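Local coordinates for odorant-binding protein (Phormia regina, PDB 5DIC) that binds fatty acids such as palmitate and probably carries them as a secreted odorant-binding protein of the blowfly mouthparts, at residues V64-L70 and V82-L86. Residues are numbered along the deposited sequence; the frame is centred on the assembly and turned at random.
Sequences VQEAVVL and VKAAL
Leu86 reaches from helix 79-89 to Val64, Glu66, Val69 and Leu70, and its two methyls divide the apolar work. CD2 lies 3.6 Å from Val64 CG1 and also meets Val69 CG1 tip to tip at 4.0 Å, while CD1 rests against Leu70 CG at 3.9 Å. A forked leucine suits this place because one branch can meet Val64, Glu66 and Val69 while the other lies against Leu70. An alanine here would probably leave Val64 and Leu70 without their common partner and open a gap between the helices.

One turn earlier, Val82 slides past Leu70 in the opposite direction, its CG1 3.7 Å from Leu70 CD2. With chi1 at 176° that same CG1 points away from the backbone N, which brings it to Val69 CG1 as well, at 3.9 Å; a compact, beta-branched valine suits Val82, whose backbone lies close to that of Leu70.

At the margin, long polar residues lend only their aliphatic parts. Lys83 CG packs 3.7 Å from Leu70 CD2, its extended chain taking NZ on to a salt bridge with Glu79. Glu66 lays CG 4.0 Å from Leu86 CD2 and sends its carboxylate to Lys90.

The segments run roughly antiparallel (141°), as parts of two consecutive helices, 66-77 and 79-89, with a single residue between them, and helix 97-113 backs the contact through Ile104 on Val64 and Phe108 on Leu86. Bound palmitic acid touches Ala85 and lies about 4 Å from the side chain of Val69, so this apolar interface, held by van der Waals contact and fringed by charges, probably continues into the wall of the fatty-acid pocket.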
# COMPACT_ATOMS: atom_id res chain seq x y z
N VAL A 64 -4.78 -10.03 1.32
CA VAL A 64 -5.07 -8.84 2.11
C VAL A 64 -5.48 -9.23 3.52
O VAL A 64 -6.33 -10.12 3.72
CB VAL A 64 -6.12 -7.98 1.42
CG1 VAL A 64 -6.46 -6.78 2.28
CG2 VAL A 64 -5.67 -7.55 0.03
N GLN A 65 -4.85 -8.58 4.50
CA GLN A 65 -5.11 -8.86 5.92
C GLN A 65 -6.24 -7.95 6.37
O GLN A 65 -6.04 -6.77 6.68
CB GLN A 65 -3.87 -8.67 6.76
CG GLN A 65 -2.72 -9.53 6.29
CD GLN A 65 -3.08 -10.98 6.22
OE1 GLN A 65 -3.58 -11.54 7.21
NE2 GLN A 65 -2.96 -11.58 5.02
N GLU A 66 -7.46 -8.48 6.31
CA GLU A 66 -8.64 -7.63 6.34
C GLU A 66 -8.83 -6.90 7.67
O GLU A 66 -9.21 -5.73 7.67
CB GLU A 66 -9.88 -8.47 6.04
CG GLU A 66 -9.80 -9.09 4.66
CD GLU A 66 -10.99 -9.92 4.31
OE1 GLU A 66 -12.10 -9.65 4.83
OE2 GLU A 66 -10.80 -10.84 3.49
N ALA A 67 -8.55 -7.55 8.78
CA ALA A 67 -8.72 -6.90 10.06
C ALA A 67 -7.80 -5.70 10.22
O ALA A 67 -8.19 -4.69 10.81
CB ALA A 67 -8.52 -7.90 11.21
N VAL A 68 -6.58 -5.80 9.68
CA VAL A 68 -5.64 -4.70 9.77
C VAL A 68 -6.05 -3.55 8.87
O VAL A 68 -6.02 -2.39 9.28
CB VAL A 68 -4.20 -5.16 9.51
CG1 VAL A 68 -3.26 -3.99 9.56
CG2 VAL A 68 -3.78 -6.22 10.52
N VAL A 69 -6.49 -3.87 7.66
CA VAL A 69 -7.01 -2.84 6.77
C VAL A 69 -8.17 -2.11 7.44
O VAL A 69 -8.24 -0.89 7.40
CB VAL A 69 -7.41 -3.46 5.41
CG1 VAL A 69 -8.16 -2.43 4.58
CG2 VAL A 69 -6.17 -3.96 4.69
N LEU A 70 -9.12 -2.87 7.99
CA LEU A 70 -10.23 -2.23 8.69
C LEU A 70 -9.77 -1.37 9.87
O LEU A 70 -10.26 -0.25 10.05
CB LEU A 70 -11.23 -3.29 9.16
CG LEU A 70 -12.06 -3.89 8.03
CD1 LEU A 70 -12.63 -5.24 8.46
CD2 LEU A 70 -13.19 -2.97 7.59
N VAL A 82 -15.05 0.62 3.73
CA VAL A 82 -13.81 -0.13 3.68
C VAL A 82 -14.12 -1.61 3.41
O VAL A 82 -13.43 -2.25 2.61
CB VAL A 82 -12.98 0.05 4.96
CG1 VAL A 82 -11.74 -0.83 4.91
CG2 VAL A 82 -12.56 1.50 5.08
N LYS A 83 -15.19 -2.16 4.01
CA LYS A 83 -15.58 -3.56 3.72
C LYS A 83 -15.94 -3.73 2.25
O LYS A 83 -15.60 -4.73 1.64
CB LYS A 83 -16.77 -3.97 4.60
CG LYS A 83 -16.35 -4.21 6.04
CD LYS A 83 -17.49 -4.64 6.94
CE LYS A 83 -16.98 -5.02 8.31
NZ LYS A 83 -18.05 -5.43 9.26
N ALA A 84 -16.58 -2.72 1.67
CA ALA A 84 -16.94 -2.79 0.27
C ALA A 84 -15.68 -2.77 -0.60
O ALA A 84 -15.57 -3.51 -1.59
CB ALA A 84 -17.87 -1.66 -0.11
N ALA A 85 -14.70 -1.94 -0.25
CA ALA A 85 -13.43 -1.89 -1.00
C ALA A 85 -12.67 -3.21 -0.87
O ALA A 85 -12.10 -3.71 -1.85
CB ALA A 85 -12.57 -0.77 -0.48
N LEU A 86 -12.69 -3.80 0.32
CA LEU A 86 -12.11 -5.12 0.50
C LEU A 86 -12.78 -6.14 -0.40
O LEU A 86 -12.10 -6.94 -1.05
CB LEU A 86 -12.21 -5.57 1.97
CG LEU A 86 -11.17 -4.94 2.89
CD1 LEU A 86 -11.63 -5.02 4.32
CD2 LEU A 86 -9.83 -5.58 2.71